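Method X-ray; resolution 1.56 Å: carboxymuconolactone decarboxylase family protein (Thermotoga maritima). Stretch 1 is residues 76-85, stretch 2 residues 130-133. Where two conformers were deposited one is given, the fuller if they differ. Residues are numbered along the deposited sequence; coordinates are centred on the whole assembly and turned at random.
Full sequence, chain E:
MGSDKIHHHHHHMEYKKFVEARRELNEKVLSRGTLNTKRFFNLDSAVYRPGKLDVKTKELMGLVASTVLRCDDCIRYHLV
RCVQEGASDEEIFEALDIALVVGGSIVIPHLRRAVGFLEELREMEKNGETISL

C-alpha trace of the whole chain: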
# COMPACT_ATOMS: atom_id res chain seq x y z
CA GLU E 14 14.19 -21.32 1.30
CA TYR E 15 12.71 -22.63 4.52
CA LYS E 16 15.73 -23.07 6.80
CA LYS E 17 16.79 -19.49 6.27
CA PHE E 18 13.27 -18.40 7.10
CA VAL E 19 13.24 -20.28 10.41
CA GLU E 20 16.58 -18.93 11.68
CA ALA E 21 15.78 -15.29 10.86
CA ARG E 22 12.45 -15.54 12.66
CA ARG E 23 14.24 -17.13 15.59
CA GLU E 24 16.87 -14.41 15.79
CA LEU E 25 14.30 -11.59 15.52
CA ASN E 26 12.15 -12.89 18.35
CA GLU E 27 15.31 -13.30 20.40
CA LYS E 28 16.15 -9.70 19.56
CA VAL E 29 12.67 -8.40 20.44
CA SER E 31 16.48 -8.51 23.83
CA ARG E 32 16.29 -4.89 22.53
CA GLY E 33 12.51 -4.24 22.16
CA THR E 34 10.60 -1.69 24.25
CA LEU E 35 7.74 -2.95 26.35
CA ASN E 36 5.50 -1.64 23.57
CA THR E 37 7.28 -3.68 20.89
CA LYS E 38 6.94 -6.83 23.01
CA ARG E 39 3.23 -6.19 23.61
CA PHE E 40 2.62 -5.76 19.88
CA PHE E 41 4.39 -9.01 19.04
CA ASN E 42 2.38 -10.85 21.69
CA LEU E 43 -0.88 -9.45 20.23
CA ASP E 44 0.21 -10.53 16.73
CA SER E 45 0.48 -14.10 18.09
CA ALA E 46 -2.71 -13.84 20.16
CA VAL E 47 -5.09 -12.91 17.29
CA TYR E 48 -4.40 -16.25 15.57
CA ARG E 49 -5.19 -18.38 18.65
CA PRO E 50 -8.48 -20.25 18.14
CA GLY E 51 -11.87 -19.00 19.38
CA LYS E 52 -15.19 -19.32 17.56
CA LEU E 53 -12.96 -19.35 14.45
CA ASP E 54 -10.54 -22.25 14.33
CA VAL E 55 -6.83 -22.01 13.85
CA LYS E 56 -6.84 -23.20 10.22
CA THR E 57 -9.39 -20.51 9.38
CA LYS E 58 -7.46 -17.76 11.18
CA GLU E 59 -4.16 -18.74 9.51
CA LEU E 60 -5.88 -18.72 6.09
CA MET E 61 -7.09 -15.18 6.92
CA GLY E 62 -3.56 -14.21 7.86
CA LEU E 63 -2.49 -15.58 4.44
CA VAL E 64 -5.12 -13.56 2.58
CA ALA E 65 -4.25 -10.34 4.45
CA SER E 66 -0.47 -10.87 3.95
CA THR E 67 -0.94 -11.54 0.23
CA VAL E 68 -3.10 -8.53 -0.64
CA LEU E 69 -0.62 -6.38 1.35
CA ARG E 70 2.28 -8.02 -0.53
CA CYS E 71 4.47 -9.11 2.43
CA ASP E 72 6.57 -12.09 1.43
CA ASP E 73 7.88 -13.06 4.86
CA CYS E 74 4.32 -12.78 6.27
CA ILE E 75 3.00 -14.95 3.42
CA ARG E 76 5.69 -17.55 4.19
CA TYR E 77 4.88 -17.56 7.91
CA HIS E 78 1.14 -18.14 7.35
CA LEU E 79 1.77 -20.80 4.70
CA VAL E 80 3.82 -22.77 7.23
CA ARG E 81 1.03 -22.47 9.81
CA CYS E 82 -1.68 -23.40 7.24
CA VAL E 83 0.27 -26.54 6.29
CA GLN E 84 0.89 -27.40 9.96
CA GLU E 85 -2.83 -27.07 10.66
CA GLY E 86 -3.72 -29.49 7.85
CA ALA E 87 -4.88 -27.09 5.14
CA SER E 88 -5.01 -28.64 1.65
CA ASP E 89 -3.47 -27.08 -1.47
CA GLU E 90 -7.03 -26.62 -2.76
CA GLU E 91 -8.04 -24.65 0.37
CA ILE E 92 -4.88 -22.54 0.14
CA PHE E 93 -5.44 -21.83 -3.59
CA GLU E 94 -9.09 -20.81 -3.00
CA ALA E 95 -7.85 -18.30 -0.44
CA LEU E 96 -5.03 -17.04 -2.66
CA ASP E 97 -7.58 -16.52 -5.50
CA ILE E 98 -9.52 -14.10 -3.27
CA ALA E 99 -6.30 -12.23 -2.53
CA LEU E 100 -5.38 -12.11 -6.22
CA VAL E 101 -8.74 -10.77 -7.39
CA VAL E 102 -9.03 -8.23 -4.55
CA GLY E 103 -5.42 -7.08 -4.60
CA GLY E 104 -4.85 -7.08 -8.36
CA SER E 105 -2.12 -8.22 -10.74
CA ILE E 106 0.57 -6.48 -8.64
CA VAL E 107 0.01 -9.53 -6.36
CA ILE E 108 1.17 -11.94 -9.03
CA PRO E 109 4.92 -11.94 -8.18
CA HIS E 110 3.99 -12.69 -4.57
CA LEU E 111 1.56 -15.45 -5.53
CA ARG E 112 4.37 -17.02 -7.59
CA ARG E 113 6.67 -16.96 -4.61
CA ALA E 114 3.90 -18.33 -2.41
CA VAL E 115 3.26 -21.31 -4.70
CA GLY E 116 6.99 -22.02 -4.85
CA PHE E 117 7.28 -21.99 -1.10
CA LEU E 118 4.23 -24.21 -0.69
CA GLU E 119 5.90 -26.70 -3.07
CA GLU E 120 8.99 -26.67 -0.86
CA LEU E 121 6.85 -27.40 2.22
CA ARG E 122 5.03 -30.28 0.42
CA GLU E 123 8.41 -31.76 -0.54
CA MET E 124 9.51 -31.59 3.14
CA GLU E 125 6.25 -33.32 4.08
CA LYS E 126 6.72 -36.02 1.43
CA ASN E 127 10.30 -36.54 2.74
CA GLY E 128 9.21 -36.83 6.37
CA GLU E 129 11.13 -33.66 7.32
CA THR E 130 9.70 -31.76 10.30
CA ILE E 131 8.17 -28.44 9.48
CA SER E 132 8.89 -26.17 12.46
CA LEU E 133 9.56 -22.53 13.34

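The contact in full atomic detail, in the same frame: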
# COMPACT_ATOMS: atom_id res chain seq x y z
N ARG E 76 4.95 -16.32 3.82
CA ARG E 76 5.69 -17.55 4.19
C ARG E 76 5.30 -18.10 5.57
O ARG E 76 5.03 -19.29 5.73
CB ARG E 76 7.19 -17.34 4.13
CG ARG E 76 7.77 -17.26 2.75
CD ARG E 76 9.30 -16.88 2.77
NE ARG E 76 9.77 -16.42 1.46
CZ ARG E 76 10.25 -15.19 1.17
NH1 ARG E 76 10.35 -14.23 2.08
NH2 ARG E 76 10.65 -14.93 -0.08
N TYR E 77 5.23 -17.21 6.56
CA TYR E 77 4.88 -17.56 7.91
C TYR E 77 3.50 -18.22 7.91
O TYR E 77 3.29 -19.30 8.44
CB TYR E 77 4.85 -16.32 8.86
CG TYR E 77 4.33 -16.71 10.22
CD1 TYR E 77 5.16 -17.26 11.18
CD2 TYR E 77 2.99 -16.50 10.56
CE1 TYR E 77 4.65 -17.70 12.42
CE2 TYR E 77 2.49 -16.93 11.79
CZ TYR E 77 3.33 -17.51 12.70
OH TYR E 77 2.86 -17.91 13.94
N HIS E 78 2.51 -17.55 7.31
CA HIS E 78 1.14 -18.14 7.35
C HIS E 78 1.00 -19.41 6.52
O HIS E 78 0.18 -20.27 6.85
CB HIS E 78 0.12 -17.08 6.98
CG HIS E 78 0.01 -16.03 8.02
ND1 HIS E 78 -0.52 -16.27 9.28
CD2 HIS E 78 0.39 -14.73 8.02
CE1 HIS E 78 -0.44 -15.16 9.99
NE2 HIS E 78 0.08 -14.20 9.24
N LEU E 79 1.77 -19.54 5.45
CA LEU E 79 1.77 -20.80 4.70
C LEU E 79 2.26 -21.91 5.58
O LEU E 79 1.70 -23.02 5.59
CB LEU E 79 2.67 -20.74 3.44
CG LEU E 79 2.03 -20.12 2.20
CD1 LEU E 79 3.08 -19.90 1.09
CD2 LEU E 79 0.84 -20.96 1.68
N VAL E 80 3.36 -21.69 6.31
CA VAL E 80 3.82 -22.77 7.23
C VAL E 80 2.68 -23.18 8.19
O VAL E 80 2.41 -24.36 8.39
CB VAL E 80 5.09 -22.34 8.02
CG1 VAL E 80 5.47 -23.35 9.05
CG2 VAL E 80 6.22 -22.09 7.06
N ARG E 81 2.05 -22.17 8.80
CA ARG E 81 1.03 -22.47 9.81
C ARG E 81 -0.16 -23.17 9.15
O ARG E 81 -0.74 -24.11 9.74
CB ARG E 81 0.54 -21.16 10.41
CG ARG E 81 1.56 -20.46 11.27
CD ARG E 81 1.80 -21.17 12.58
NE ARG E 81 0.52 -21.28 13.32
CZ ARG E 81 -0.09 -22.43 13.65
NH1 ARG E 81 0.46 -23.60 13.37
NH2 ARG E 81 -1.24 -22.39 14.29
N CYS E 82 -0.55 -22.73 7.95
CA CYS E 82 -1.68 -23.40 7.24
C CYS E 82 -1.36 -24.89 6.99
O CYS E 82 -2.18 -25.79 7.21
CB CYS E 82 -1.97 -22.75 5.91
SG CYS E 82 -2.79 -21.11 6.07
N VAL E 83 -0.17 -25.14 6.50
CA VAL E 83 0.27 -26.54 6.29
C VAL E 83 0.28 -27.35 7.59
O VAL E 83 -0.27 -28.48 7.67
CB VAL E 83 1.66 -26.57 5.60
CG1 VAL E 83 2.29 -27.96 5.60
CG2 VAL E 83 1.53 -26.04 4.17
N GLN E 84 0.85 -26.75 8.63
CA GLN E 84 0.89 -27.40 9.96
C GLN E 84 -0.49 -27.76 10.48
O GLN E 84 -0.68 -28.78 11.12
CB GLN E 84 1.61 -26.53 10.99
CG GLN E 84 3.13 -26.39 10.75
CD GLN E 84 3.83 -25.47 11.75
OE1 GLN E 84 3.25 -24.48 12.20
NE2 GLN E 84 5.07 -25.82 12.11
N GLU E 85 -1.46 -26.90 10.21
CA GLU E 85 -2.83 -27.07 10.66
C GLU E 85 -3.68 -27.88 9.68
O GLU E 85 -4.91 -27.97 9.85
CB GLU E 85 -3.48 -25.71 10.91
CG GLU E 85 -2.87 -24.92 12.05
CD GLU E 85 -3.01 -25.58 13.42
OE1 GLU E 85 -3.92 -26.43 13.61
OE2 GLU E 85 -2.21 -25.22 14.29
N THR E 130 10.54 -32.55 9.39
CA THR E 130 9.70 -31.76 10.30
C THR E 130 9.64 -30.34 9.83
O THR E 130 10.66 -29.71 9.55
CB THR E 130 10.29 -31.75 11.73
OG1 THR E 130 10.35 -33.09 12.27
CG2 THR E 130 9.39 -30.96 12.69
N ILE E 131 8.41 -29.84 9.77
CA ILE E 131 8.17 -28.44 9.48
C ILE E 131 7.98 -27.71 10.82
O ILE E 131 6.97 -27.92 11.51
CB ILE E 131 6.95 -28.28 8.57
CG1 ILE E 131 7.26 -28.86 7.17
CG2 ILE E 131 6.61 -26.82 8.40
CD1 ILE E 131 6.06 -29.31 6.45
N SER E 132 8.95 -26.88 11.18
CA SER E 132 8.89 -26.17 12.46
C SER E 132 9.48 -24.78 12.36
O SER E 132 10.29 -24.50 11.47
CB SER E 132 9.64 -26.95 13.53
OG SER E 132 9.46 -26.33 14.80
N LEU E 133 9.07 -23.91 13.29
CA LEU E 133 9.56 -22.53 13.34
C LEU E 133 10.30 -22.23 14.65
O LEU E 133 10.00 -22.79 15.70
CB LEU E 133 8.39 -21.56 13.16
CG LEU E 133 7.69 -21.67 11.81
CD1 LEU E 133 6.50 -20.74 11.74
CD2 LEU E 133 8.65 -21.37 10.66
O HOH W 1 6.67 -24.94 14.70

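A single side-chain amide, that of Gln84, supplies every polar link found between the end of a helix (Tyr77 to Gln84) and the C-terminal tail of the chain. Its NE2 donates a hydrogen bond to the backbone carbonyl of Ile131 (Gln84 NE2 to Ile131 O, 2.9 Å, with an N-H...O angle of 153°) and a second to water 1 (Gln84 NE2 to the water oxygen, 3.2 Å). The same water accepts from the backbone of the final residue (Leu133 N to the water oxygen, 3.0 Å). The two amide hydrogens of one nitrogen are thus both used, one on the tail directly and one through solvent. The tail has no regular helix or strand; the glutamine meets one of its peptide groups directly and another through water 1.

Gln84 is well placed for this. Its CA-to-CB bond points sideways to the tail, but an extended side chain (chi1 m, chi2 t) carries the amide across to it. The other end of the amide is engaged within the first stretch, where Arg81 NH1 donates to Gln84 OE1 at 3.2 Å. Arg81, whose own CA-to-CB bond points away from the tail, also forms a salt bridge with Glu85 (Arg81 NH2 to Glu85 OE2, 3.0 Å). With OE1 facing the guanidinium, NE2 is turned to the tail. Arg81 is deposited in two conformers, and this description applies to the one given here.

Beside this polar link lies an apolar strip. Tyr77, Val80 and Gln84 follow one another at intervals of three and four residues, which brings them onto one side of the helix, with Val83 adjoining. Val80 is central: its CA-to-CB bond points toward the tail, and its CG1 meets both Ile131 CG2 at 3.7 Å and Leu133 CD1 at 3.9 Å. Its short, beta-branched side chain packs against the larger Ile131 and Leu133. Val83 CG1 makes a looser contact with Ile131 CD1, at 4.1 Å. Ile131, with chi1 m and chi2 t, therefore presents different atoms to the two valines while its carbonyl oxygen is held by Gln84.

Leu133 directs its side chain toward the helix and has the largest area covered in the contact, 85 Å², ahead of Ile131 with 74 Å². Its CD1 also approaches the Tyr77 ring obliquely, 3.6 Å from Tyr77 CE1. Tyr77 sets out sideways, but chi1 near 173° brings the ring closer to the tail, where its carbon atoms offer an apolar surface to the leucine.

Between these two anchors, the CA-to-CB bond of Ser132 points away from the helix, as expected for the residue separating two inward-facing ones in an extended segment. A small polar side chain suits this exposed position. In all, 305 Å² is buried, counting both sides, mostly on apolar residues.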